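Local coordinates for protein Alpha/beta hydrolase (PDB 6KSU) that probably catalyses macrolactamization of non-ribosomal peptides, releasing them as rings through heterochiral coupling of the chain ends, with a penicillin-binding-protein-like cyclase domain, at residues Phe87-Leu92 with Thr196-Cys201; Gly100-Asp105 with Ala126-Leu131; Pro150-Phe155 with Gly178-Gly183; Leu272-Thr277 with Asp341-Leu346. One frame throughout, in Å; residues are numbered along the deposited sequence.

Contact 1: Phe87-Leu92 with Thr196-Cys201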
loop_
_atom_site.group_PDB
_atom_site.type_symbol
_atom_site.label_atom_id
_atom_site.label_comp_id
_atom_site.label_asym_id
_atom_site.label_seq_id
_atom_site.Cartn_x
_atom_site.Cartn_y
_atom_site.Cartn_z
ATOM N N PHE A 87 7.109 -0.035 -0.682
ATOM C CA PHE A 87 8.005 -1.108 -1.089
ATOM C C PHE A 87 9.416 -0.578 -1.351
ATOM O O PHE A 87 10.396 -1.255 -1.051
ATOM C CB PHE A 87 7.397 -1.816 -2.300
ATOM C CG PHE A 87 8.305 -2.796 -2.990
ATOM C CD1 PHE A 87 8.599 -4.017 -2.418
ATOM C CD2 PHE A 87 8.785 -2.523 -4.258
ATOM C CE1 PHE A 87 9.412 -4.947 -3.071
ATOM C CE2 PHE A 87 9.600 -3.440 -4.919
ATOM C CZ PHE A 87 9.915 -4.654 -4.316
ATOM N N LEU A 88 9.543 0.651 -1.832
ATOM C CA LEU A 88 10.882 1.185 -2.076
ATOM C C LEU A 88 11.499 1.705 -0.791
ATOM O O LEU A 88 12.698 1.506 -0.548
ATOM C CB LEU A 88 10.806 2.269 -3.144
ATOM C CG LEU A 88 10.287 1.484 -4.350
ATOM C CD1 LEU A 88 8.930 1.995 -4.811
ATOM C CD2 LEU A 88 11.293 1.477 -5.461
ATOM N N THR A 89 10.679 2.333 0.053
ATOM C CA THR A 89 11.121 2.714 1.386
ATOM C C THR A 89 11.584 1.493 2.173
ATOM O O THR A 89 12.631 1.524 2.837
ATOM C CB THR A 89 9.989 3.436 2.115
ATOM O OG1 THR A 89 9.899 4.761 1.591
ATOM C CG2 THR A 89 10.274 3.495 3.642
ATOM N N ALA A 90 10.805 0.405 2.112
ATOM C CA ALA A 90 11.225 -0.831 2.760
ATOM C C ALA A 90 12.531 -1.317 2.169
ATOM O O ALA A 90 13.432 -1.755 2.897
ATOM C CB ALA A 90 10.164 -1.912 2.613
ATOM N N GLU A 91 12.648 -1.236 0.845
ATOM C CA GLU A 91 13.873 -1.649 0.192
ATOM C C GLU A 91 15.048 -0.787 0.647
ATOM O O GLU A 91 16.148 -1.294 0.896
ATOM C CB GLU A 91 13.663 -1.588 -1.315
ATOM C CG GLU A 91 12.961 -2.842 -1.905
ATOM C CD GLU A 91 13.136 -2.904 -3.435
ATOM O OE1 GLU A 91 13.308 -1.828 -4.036
ATOM O OE2 GLU A 91 13.138 -4.002 -4.029
ATOM N N LEU A 92 14.813 0.514 0.784
ATOM C CA LEU A 92 15.830 1.425 1.270
ATOM C C LEU A 92 16.235 1.071 2.696
ATOM O O LEU A 92 17.429 0.974 3.012
ATOM C CB LEU A 92 15.289 2.845 1.183
ATOM C CG LEU A 92 16.249 3.948 1.586
ATOM C CD1 LEU A 92 17.542 3.773 0.825
ATOM C CD2 LEU A 92 15.611 5.303 1.289
ATOM N N THR A 196 17.061 12.337 -0.489
ATOM C CA THR A 196 18.440 12.170 -0.924
ATOM C C THR A 196 18.860 10.710 -0.828
ATOM O O THR A 196 19.482 10.173 -1.749
ATOM C CB THR A 196 19.364 13.059 -0.091
ATOM O OG1 THR A 196 18.946 14.423 -0.212
ATOM C CG2 THR A 196 20.810 12.930 -0.543
ATOM N N ALA A 197 18.500 10.047 0.266
ATOM C CA ALA A 197 18.891 8.657 0.457
ATOM C C ALA A 197 18.164 7.741 -0.520
ATOM O O ALA A 197 18.778 6.836 -1.101
ATOM C CB ALA A 197 18.614 8.242 1.904
ATOM N N MET A 198 16.851 7.952 -0.709
ATOM C CA MET A 198 16.117 7.181 -1.707
ATOM C C MET A 198 16.766 7.312 -3.084
ATOM O O MET A 198 16.983 6.316 -3.790
ATOM C CB MET A 198 14.654 7.650 -1.737
ATOM C CG MET A 198 13.761 6.960 -2.737
ATOM S SD MET A 198 13.673 5.163 -2.549
ATOM C CE MET A 198 12.593 4.948 -1.139
ATOM N N ASP A 199 17.096 8.538 -3.479
ATOM C CA ASP A 199 17.753 8.747 -4.768
ATOM C C ASP A 199 19.108 8.036 -4.813
ATOM O O ASP A 199 19.304 7.086 -5.579
ATOM C CB ASP A 199 17.895 10.252 -5.034
ATOM C CG ASP A 199 18.432 10.570 -6.442
ATOM O OD1 ASP A 199 18.682 9.639 -7.242
ATOM O OD2 ASP A 199 18.601 11.765 -6.747
ATOM N N SER A 200 20.036 8.442 -3.949
ATOM C CA SER A 200 21.422 7.991 -4.076
ATOM C C SER A 200 21.618 6.524 -3.697
ATOM O O SER A 200 22.559 5.892 -4.179
ATOM C CB SER A 200 22.323 8.866 -3.216
ATOM O OG SER A 200 21.928 8.776 -1.863
ATOM N N CYS A 201 20.791 5.957 -2.826
ATOM C CA CYS A 201 21.066 4.585 -2.405
ATOM C C CYS A 201 20.294 3.531 -3.182
ATOM O O CYS A 201 20.676 2.357 -3.140
ATOM C CB CYS A 201 20.782 4.404 -0.908
ATOM S SG CYS A 201 21.776 5.500 0.171
#
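Met198 and Leu92 carry most of this contact, each reaching the backbone of the other's helix. The methyl CE of Met198 lies against the peptide between Leu88 and Thr89, 3.4 Å from Leu88 C, and also touches Leu88 CB and Leu92 CD2. In return Leu92 sends its two methyls to different places: CD2 sits 3.5 Å from Met198 N and also meets Ala197 CB, whereas CD1 packs 3.7 Å from Cys201 CB. With chi1 at -177° the Leu92 chain runs straight out from its own N, which carries the fork outward to straddle the turn. Met198 needs a hook rather than a straight chain. Its CB does not aim at segment 87-92, but two successive bends swing SD and CE across the interface, a shape the flexible thioether adopts readily. Small Ala197 and Cys201 let the Leu92 methyls reach the backbone of the turn.

Farther out, the axes of the two short segments pass 10.4 Å apart at 75°, a steep crossing. Ile186 of helix 176-189 packs on both Leu92 and Ala197, and Leu264 and Ala267 cover Leu88. Thr89 OG1 lies beside the Met198 methyl, but its polar partners are Ala253 O and Trp194 NE1. The site is the helical part of a serine beta-lactamase/penicillin-binding-protein type of fold, where helix 85-98 begins beside a probable SxxK motif (Ser83, Lys86). Between the segments themselves the contact is apolar and buried, and its cohesion rests on dispersion and the exclusion of water.

Contact 2: Gly100-Asp105 with Ala126-Leu131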
loop_
_atom_site.group_PDB
_atom_site.type_symbol
_atom_site.label_atom_id
_atom_site.label_comp_id
_atom_site.label_asym_id
_atom_site.label_seq_id
_atom_site.Cartn_x
_atom_site.Cartn_y
_atom_site.Cartn_z
ATOM N N GLY A 100 24.723 -3.266 7.971
ATOM C CA GLY A 100 24.865 -3.209 9.407
ATOM C C GLY A 100 24.691 -1.840 10.005
ATOM O O GLY A 100 24.869 -1.681 11.219
ATOM N N ASP A 101 24.342 -0.847 9.190
ATOM C CA ASP A 101 24.040 0.504 9.655
ATOM C C ASP A 101 22.731 0.612 10.437
ATOM O O ASP A 101 22.456 1.680 10.984
ATOM C CB ASP A 101 23.964 1.465 8.464
ATOM C CG ASP A 101 25.317 1.757 7.851
ATOM O OD1 ASP A 101 26.327 1.276 8.401
ATOM O OD2 ASP A 101 25.374 2.479 6.827
ATOM N N LEU A 102 21.907 -0.432 10.493
ATOM C CA LEU A 102 20.569 -0.293 11.062
ATOM C C LEU A 102 20.073 -1.644 11.549
ATOM O O LEU A 102 20.168 -2.644 10.832
ATOM C CB LEU A 102 19.581 0.287 10.037
ATOM C CG LEU A 102 18.160 0.492 10.559
ATOM C CD1 LEU A 102 18.079 1.749 11.393
ATOM C CD2 LEU A 102 17.163 0.553 9.402
ATOM N N ASP A 103 19.513 -1.660 12.751
ATOM C CA ASP A 103 19.116 -2.900 13.399
ATOM C C ASP A 103 17.605 -3.086 13.336
ATOM O O ASP A 103 16.846 -2.253 13.841
ATOM C CB ASP A 103 19.599 -2.920 14.846
ATOM C CG ASP A 103 19.936 -4.307 15.319
ATOM O OD1 ASP A 103 19.021 -5.167 15.343
ATOM O OD2 ASP A 103 21.116 -4.536 15.661
ATOM N N LEU A 104 17.181 -4.205 12.753
ATOM C CA LEU A 104 15.768 -4.446 12.492
ATOM C C LEU A 104 14.972 -4.571 13.783
ATOM O O LEU A 104 13.776 -4.281 13.801
ATOM C CB LEU A 104 15.652 -5.702 11.629
ATOM C CG LEU A 104 14.741 -5.848 10.411
ATOM C CD1 LEU A 104 14.638 -4.582 9.566
ATOM C CD2 LEU A 104 15.280 -7.000 9.570
ATOM N N ASP A 105 15.630 -4.966 14.871
ATOM C CA ASP A 105 15.024 -5.094 16.185
ATOM C C ASP A 105 15.527 -4.022 17.139
ATOM O O ASP A 105 15.450 -4.199 18.356
ATOM C CB ASP A 105 15.288 -6.483 16.760
ATOM C CG ASP A 105 14.596 -7.574 15.969
ATOM O OD1 ASP A 105 13.489 -7.306 15.443
ATOM O OD2 ASP A 105 15.149 -8.692 15.877
ATOM N N ALA A 126 8.739 0.464 20.130
ATOM C CA ALA A 126 8.495 -0.238 18.878
ATOM C C ALA A 126 9.790 -0.338 18.065
ATOM O O ALA A 126 10.777 0.339 18.347
ATOM C CB ALA A 126 7.388 0.455 18.076
ATOM N N THR A 127 9.776 -1.185 17.032
ATOM C CA THR A 127 10.963 -1.482 16.242
ATOM C C THR A 127 10.763 -1.218 14.749
ATOM O O THR A 127 9.650 -1.272 14.208
ATOM C CB THR A 127 11.385 -2.932 16.448
ATOM O OG1 THR A 127 10.363 -3.810 15.969
ATOM C CG2 THR A 127 11.629 -3.199 17.955
ATOM N N VAL A 128 11.884 -0.954 14.079
ATOM C CA VAL A 128 11.900 -0.916 12.616
ATOM C C VAL A 128 11.182 -2.134 12.028
ATOM O O VAL A 128 10.369 -2.007 11.107
ATOM C CB VAL A 128 13.356 -0.798 12.111
ATOM C CG1 VAL A 128 13.434 -0.987 10.596
ATOM C CG2 VAL A 128 13.934 0.551 12.507
ATOM N N ARG A 129 11.436 -3.328 12.568
ATOM C CA ARG A 129 10.755 -4.510 12.038
ATOM C C ARG A 129 9.235 -4.396 12.161
ATOM O O ARG A 129 8.499 -4.794 11.248
ATOM C CB ARG A 129 11.234 -5.773 12.750
ATOM C CG ARG A 129 10.762 -7.060 12.067
ATOM C CD ARG A 129 10.899 -8.276 12.975
ATOM N NE ARG A 129 12.298 -8.502 13.349
ATOM C CZ ARG A 129 13.250 -8.916 12.508
ATOM N NH1 ARG A 129 12.970 -9.163 11.229
ATOM N NH2 ARG A 129 14.491 -9.093 12.950
ATOM N N GLN A 130 8.747 -3.875 13.296
ATOM C CA GLN A 130 7.312 -3.688 13.454
ATOM C C GLN A 130 6.783 -2.592 12.546
ATOM O O GLN A 130 5.651 -2.686 12.071
ATOM C CB GLN A 130 6.974 -3.355 14.907
ATOM C CG GLN A 130 7.338 -4.456 15.900
ATOM C CD GLN A 130 7.348 -3.959 17.334
ATOM O OE1 GLN A 130 7.510 -2.767 17.586
ATOM N NE2 GLN A 130 7.188 -4.875 18.285
ATOM N N LEU A 131 7.555 -1.519 12.353
ATOM C CA LEU A 131 7.117 -0.461 11.451
ATOM C C LEU A 131 6.934 -1.007 10.037
ATOM O O LEU A 131 5.863 -0.857 9.437
ATOM C CB LEU A 131 8.103 0.705 11.467
ATOM C CG LEU A 131 8.205 1.554 12.744
ATOM C CD1 LEU A 131 9.280 2.606 12.530
ATOM C CD2 LEU A 131 6.911 2.221 13.090
#
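Arg129 grips the Asp105 carboxylate side-on. NE meets OD1 at 2.7 Å on the syn side, while NH2 meets OD2 at 3.0 Å in a nearly straight bond, coming from above the carboxylate plane; the two flat groups are turned 55° apart. The bend at chi3 (-61°) brings the guanidinium round to this position. Leu104 lies over one face of it, with CD2 3.6 Å from NH1, a fitting use of an aliphatic chain against a flat cation. Its CD1 turns to Val128 CG1, 3.9 Å away, a methyl that Leu102 CD2 also approaches. Leu104 O accepts the backbone N-H of Arg129 at 2.8 Å, in the carbonyl plane, and Arg129 CB closes in beside it at 3.1 Å. The bond uses an N-H in the first turn of the helix, where no earlier helical carbonyl is available. Thr127 is the N-cap: OG1 accepts from Gln130 N, and Gln130 OE1 takes Thr127 N in return, completing a capping box. In the helical part of this penicillin-binding-protein type of fold, Val93 of helix 85-98 and Leu182 of helix 176-189 pack on Val128, and Leu102 wedges among helices 85-98, 108-111 and 176-189.

Contact 3: Pro150-Phe155 with Gly178-Gly183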
loop_
_atom_site.group_PDB
_atom_site.type_symbol
_atom_site.label_atom_id
_atom_site.label_comp_id
_atom_site.label_asym_id
_atom_site.label_seq_id
_atom_site.Cartn_x
_atom_site.Cartn_y
_atom_site.Cartn_z
ATOM N N PRO A 150 13.105 19.086 4.107
ATOM C CA PRO A 150 13.262 17.639 3.869
ATOM C C PRO A 150 13.468 16.793 5.119
ATOM O O PRO A 150 13.465 15.563 5.001
ATOM C CB PRO A 150 14.508 17.563 2.965
ATOM C CG PRO A 150 15.291 18.785 3.310
ATOM C CD PRO A 150 14.258 19.857 3.607
ATOM N N SER A 151 13.666 17.375 6.297
ATOM C CA SER A 151 13.876 16.559 7.493
ATOM C C SER A 151 12.559 16.068 8.079
ATOM O O SER A 151 11.578 16.810 8.154
ATOM C CB SER A 151 14.627 17.332 8.577
ATOM O OG SER A 151 14.813 16.496 9.714
ATOM N N TYR A 152 12.557 14.819 8.526
ATOM C CA TYR A 152 11.438 14.233 9.249
ATOM C C TYR A 152 11.599 14.322 10.771
ATOM O O TYR A 152 10.857 13.650 11.494
ATOM C CB TYR A 152 11.267 12.765 8.849
ATOM C CG TYR A 152 10.297 12.473 7.707
ATOM C CD1 TYR A 152 8.939 12.697 7.848
ATOM C CD2 TYR A 152 10.748 11.931 6.504
ATOM C CE1 TYR A 152 8.052 12.414 6.821
ATOM C CE2 TYR A 152 9.875 11.636 5.478
ATOM C CZ TYR A 152 8.513 11.878 5.643
ATOM O OH TYR A 152 7.610 11.603 4.632
ATOM N N ARG A 153 12.536 15.134 11.273
ATOM C CA ARG A 153 12.855 15.102 12.706
ATOM C C ARG A 153 11.719 15.663 13.556
ATOM O O ARG A 153 11.244 14.996 14.483
ATOM C CB ARG A 153 14.157 15.856 12.986
ATOM C CG ARG A 153 15.332 14.935 13.261
ATOM C CD ARG A 153 16.618 15.698 13.538
ATOM N NE ARG A 153 17.417 15.914 12.329
ATOM C CZ ARG A 153 18.142 14.975 11.721
ATOM N NH1 ARG A 153 18.165 13.733 12.200
ATOM N NH2 ARG A 153 18.836 15.269 10.623
ATOM N N ARG A 154 11.272 16.890 13.268
ATOM C CA ARG A 154 10.139 17.448 14.000
ATOM C C ARG A 154 8.927 16.523 13.929
ATOM O O ARG A 154 8.140 16.448 14.879
ATOM C CB ARG A 154 9.760 18.820 13.449
ATOM C CG ARG A 154 10.859 19.871 13.360
ATOM C CD ARG A 154 10.583 20.881 12.191
ATOM N NE ARG A 154 10.976 20.412 10.847
ATOM C CZ ARG A 154 10.500 20.894 9.689
ATOM N NH1 ARG A 154 9.587 21.858 9.678
ATOM N NH2 ARG A 154 10.931 20.407 8.524
ATOM N N PHE A 155 8.758 15.815 12.809
ATOM C CA PHE A 155 7.593 14.956 12.633
ATOM C C PHE A 155 7.652 13.782 13.588
ATOM O O PHE A 155 6.623 13.358 14.127
ATOM C CB PHE A 155 7.517 14.466 11.188
ATOM C CG PHE A 155 6.470 13.408 10.950
ATOM C CD1 PHE A 155 5.195 13.757 10.526
ATOM C CD2 PHE A 155 6.772 12.063 11.112
ATOM C CE1 PHE A 155 4.222 12.788 10.287
ATOM C CE2 PHE A 155 5.812 11.095 10.886
ATOM C CZ PHE A 155 4.528 11.458 10.471
ATOM N N GLY A 178 3.477 5.133 10.232
ATOM C CA GLY A 178 4.550 4.204 10.525
ATOM C C GLY A 178 5.673 4.295 9.509
ATOM O O GLY A 178 6.858 4.241 9.862
ATOM N N TYR A 179 5.322 4.473 8.239
ATOM C CA TYR A 179 6.378 4.553 7.250
ATOM C C TYR A 179 7.004 5.935 7.214
ATOM O O TYR A 179 8.200 6.053 6.939
ATOM C CB TYR A 179 5.856 4.124 5.886
ATOM C CG TYR A 179 6.096 2.645 5.650
ATOM C CD1 TYR A 179 7.027 2.212 4.703
ATOM C CD2 TYR A 179 5.413 1.680 6.394
ATOM C CE1 TYR A 179 7.252 0.866 4.488
ATOM C CE2 TYR A 179 5.643 0.318 6.187
ATOM C CZ TYR A 179 6.561 -0.071 5.225
ATOM O OH TYR A 179 6.796 -1.399 5.000
ATOM N N CYS A 180 6.244 6.977 7.555
ATOM C CA CYS A 180 6.862 8.288 7.689
ATOM C C CYS A 180 7.903 8.284 8.799
ATOM O O CYS A 180 8.937 8.953 8.692
ATOM C CB CYS A 180 5.791 9.341 7.930
ATOM S SG CYS A 180 4.601 9.446 6.556
ATOM N N LEU A 181 7.663 7.508 9.862
ATOM C CA LEU A 181 8.698 7.308 10.874
ATOM C C LEU A 181 9.889 6.552 10.309
ATOM O O LEU A 181 11.025 6.774 10.743
ATOM C CB LEU A 181 8.136 6.555 12.078
ATOM C CG LEU A 181 7.244 7.345 13.023
ATOM C CD1 LEU A 181 6.549 6.402 14.008
ATOM C CD2 LEU A 181 8.070 8.401 13.746
ATOM N N LEU A 182 9.658 5.655 9.348
ATOM C CA LEU A 182 10.792 5.000 8.711
ATOM C C LEU A 182 11.655 6.012 7.961
ATOM O O LEU A 182 12.879 5.841 7.872
ATOM C CB LEU A 182 10.294 3.883 7.798
ATOM C CG LEU A 182 9.874 2.594 8.521
ATOM C CD1 LEU A 182 9.132 1.614 7.607
ATOM C CD2 LEU A 182 11.109 1.924 9.155
ATOM N N GLY A 183 11.045 7.084 7.446
ATOM C CA GLY A 183 11.827 8.164 6.871
ATOM C C GLY A 183 12.718 8.844 7.898
ATOM O O GLY A 183 13.878 9.165 7.622
#
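Cys180 is the first residue along segment 178-183 of helix 176-189 to meet the 150-155 segment, and it touches both aromatic rings there. Its CB presses on Phe155 at CE2, 3.4 Å away, while SG stands obliquely off the same ring, 5.2 Å from the centroid, in a sulfur-aromatic contact. The carbonyl of Cys180 faces the other ring: O sits 3.8 Å above the plane of Tyr152, over its centre. A small residue suits the place, since its CB touches both rings. Leu181 follows, its backbone N 4.2 Å from Phe155 CE2; its CB points away, but the end of the side chain bends back toward the aromatic. One turn on from Cys180, Gly183 offers bare backbone, and Tyr152 CD2 lies 3.9 Å from Gly183 C; a CB at this position would collide with the ring. Tyr152 is the N-cap residue of its helix, and its hydroxyl continues past the contact to Ser250 O and Ala253 N, anchoring the buried polar end. Glu187, a turn farther along helix 176-189, binds Tyr152 N, Ser151 OG and Arg153. Within the helical part of the beta-lactamase-like fold, helix 252-255 covers Tyr152 and Cys180 with Ala252 and Ala254, and helix 128-132 packs on Leu181.

Contact 4: Leu272-Thr277 with Asp341-Leu346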
loop_
_atom_site.group_PDB
_atom_site.type_symbol
_atom_site.label_atom_id
_atom_site.label_comp_id
_atom_site.label_asym_id
_atom_site.label_seq_id
_atom_site.Cartn_x
_atom_site.Cartn_y
_atom_site.Cartn_z
ATOM N N LEU A 272 13.511 -12.047 -7.243
ATOM C CA LEU A 272 13.092 -13.228 -7.974
ATOM C C LEU A 272 14.149 -14.311 -7.910
ATOM O O LEU A 272 15.322 -14.058 -7.604
ATOM C CB LEU A 272 12.778 -12.877 -9.424
ATOM C CG LEU A 272 12.009 -11.575 -9.613
ATOM C CD1 LEU A 272 11.971 -11.211 -11.119
ATOM C CD2 LEU A 272 10.611 -11.746 -9.088
ATOM N N ALA A 273 13.692 -15.534 -8.190
ATOM C CA ALA A 273 14.576 -16.696 -8.246
ATOM C C ALA A 273 15.802 -16.420 -9.102
ATOM O O ALA A 273 16.937 -16.670 -8.685
ATOM C CB ALA A 273 13.812 -17.900 -8.801
ATOM N N ASP A 274 15.589 -15.892 -10.311
ATOM C CA ASP A 274 16.660 -15.658 -11.272
ATOM C C ASP A 274 17.454 -14.380 -10.992
ATOM O O ASP A 274 18.059 -13.823 -11.917
ATOM C CB ASP A 274 16.078 -15.627 -12.692
ATOM C CG ASP A 274 15.185 -14.411 -12.936
ATOM O OD1 ASP A 274 14.898 -13.668 -11.966
ATOM O OD2 ASP A 274 14.769 -14.194 -14.099
ATOM N N ARG A 275 17.469 -13.907 -9.747
ATOM C CA ARG A 275 18.083 -12.624 -9.420
ATOM C C ARG A 275 19.579 -12.566 -9.741
ATOM O O ARG A 275 20.139 -11.466 -9.818
ATOM C CB ARG A 275 17.874 -12.314 -7.935
ATOM C CG ARG A 275 18.649 -13.269 -7.036
ATOM C CD ARG A 275 18.590 -12.918 -5.557
ATOM N NE ARG A 275 19.807 -12.258 -5.085
ATOM C CZ ARG A 275 19.817 -11.058 -4.508
ATOM N NH1 ARG A 275 18.672 -10.410 -4.325
ATOM N NH2 ARG A 275 20.949 -10.511 -4.093
ATOM N N LYS A 276 20.252 -13.712 -9.902
ATOM C CA LYS A 276 21.677 -13.652 -10.234
ATOM C C LYS A 276 21.912 -13.152 -11.662
ATOM O O LYS A 276 23.029 -12.740 -11.982
ATOM C CB LYS A 276 22.354 -15.015 -10.029
ATOM C CG LYS A 276 22.310 -15.574 -8.590
ATOM C CD LYS A 276 23.186 -14.801 -7.599
ATOM C CE LYS A 276 22.452 -14.526 -6.281
ATOM N NZ LYS A 276 23.291 -13.725 -5.328
ATOM N N THR A 277 20.886 -13.161 -12.519
ATOM C CA THR A 277 20.995 -12.565 -13.845
ATOM C C THR A 277 20.839 -11.052 -13.829
ATOM O O THR A 277 21.130 -10.404 -14.840
ATOM C CB THR A 277 19.936 -13.127 -14.795
ATOM O OG1 THR A 277 18.661 -12.550 -14.478
ATOM C CG2 THR A 277 19.859 -14.645 -14.698
ATOM N N ASP A 341 9.223 -17.411 -7.147
ATOM C CA ASP A 341 9.697 -18.723 -7.575
ATOM C C ASP A 341 9.604 -18.881 -9.084
ATOM O O ASP A 341 10.480 -19.508 -9.694
ATOM C CB ASP A 341 8.954 -19.834 -6.832
ATOM C CG ASP A 341 9.447 -19.989 -5.398
ATOM O OD1 ASP A 341 10.336 -19.212 -4.986
ATOM O OD2 ASP A 341 8.964 -20.892 -4.687
ATOM N N ARG A 342 8.593 -18.283 -9.700
ATOM C CA ARG A 342 8.485 -18.262 -11.149
ATOM C C ARG A 342 9.234 -17.092 -11.791
ATOM O O ARG A 342 9.163 -16.933 -13.012
ATOM C CB ARG A 342 7.005 -18.235 -11.550
ATOM C CG ARG A 342 6.241 -19.469 -11.111
ATOM C CD ARG A 342 4.725 -19.314 -11.271
ATOM N NE ARG A 342 4.384 -19.048 -12.664
ATOM C CZ ARG A 342 3.174 -18.724 -13.098
ATOM N NH1 ARG A 342 2.159 -18.634 -12.245
ATOM N NH2 ARG A 342 2.977 -18.497 -14.394
ATOM N N SER A 343 9.958 -16.284 -11.010
ATOM C CA SER A 343 10.718 -15.146 -11.529
ATOM C C SER A 343 9.820 -14.241 -12.371
ATOM O O SER A 343 10.120 -13.918 -13.530
ATOM C CB SER A 343 11.937 -15.615 -12.324
ATOM O OG SER A 343 12.817 -16.379 -11.518
ATOM N N LEU A 344 8.687 -13.848 -11.777
ATOM C CA LEU A 344 7.685 -13.073 -12.491
ATOM C C LEU A 344 7.334 -11.826 -11.690
ATOM O O LEU A 344 7.051 -11.910 -10.488
ATOM C CB LEU A 344 6.446 -13.922 -12.750
ATOM C CG LEU A 344 5.343 -13.420 -13.675
ATOM C CD1 LEU A 344 4.422 -14.591 -13.855
ATOM C CD2 LEU A 344 4.551 -12.187 -13.202
ATOM N N ALA A 345 7.334 -10.679 -12.363
ATOM C CA ALA A 345 6.914 -9.419 -11.773
ATOM C C ALA A 345 6.143 -8.623 -12.812
ATOM O O ALA A 345 6.499 -8.614 -13.995
ATOM C CB ALA A 345 8.101 -8.602 -11.267
ATOM N N LEU A 346 5.085 -7.963 -12.362
ATOM C CA LEU A 346 4.286 -7.128 -13.237
ATOM C C LEU A 346 3.776 -5.944 -12.436
ATOM O O LEU A 346 3.461 -6.060 -11.247
ATOM C CB LEU A 346 3.122 -7.892 -13.870
ATOM C CG LEU A 346 1.941 -8.480 -13.091
ATOM C CD1 LEU A 346 0.937 -7.456 -12.764
ATOM C CD2 LEU A 346 1.266 -9.473 -13.994
HETATM O O HOH W 1 11.911 -14.597 -15.560
#
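Ser343 and Leu344 form a G1 beta bulge facing His339, at the start of strand 344-350 in the antiparallel sheet, and the type I turn from Leu272 to Arg275 settles against it. The tight side gathers round Ser343. Its OG accepts from Asp274 N, the N-H of the turn's third residue, at 3.1 Å, while Ala273 CB comes within 3.3 Å of the same oxygen. Small alanine suits this near approach and also touches Asp341 O. Asp274 folds its carboxylate over the serine, CG 3.5 Å from Ser343 CB, because chi1 of 68° tucks the group back over its own main chain. Leu272 completes the packing: its CB lies 3.7 Å from Ser343 CA, and its branches divide, CD1 against Ser343 C and CD2 toward Leu344 O at 3.8 Å. A leucine fits here because its apolar fork can follow the bulged backbone, with Tyr52 of strand 46-53 also touching it. The other side is looser and wetter. Asp341 stays at the margin, its CB turned away. Asp274 OD2 has Tyr52 OH as its main partner, and a water bridges the segments by donating to Asp274 OD2 (3.2 Å) and to Ser343 O (2.8 Å).

Overall arrangement
From the N terminus, helix 85-98 opens the longest of these loops, which contact 1 closes about a hundred residues later at helix 194-206. Contacts 2 and 3 both fall within that loop, one after the other: 100-105 returns to 126-131, then 150-155 to 178-183. Contact 4 closes a separate loop farther on and joins the helical part to the antiparallel sheet. Helix 176-189 connects the first three: Tyr179 packs on Thr89 of contact 1, and Leu131 of contact 2 packs on Tyr179 and Leu182. Contact 4 touches none of them, its centre lying about 32 Å from that of contact 3. All four belong to the beta-lactamase-like region.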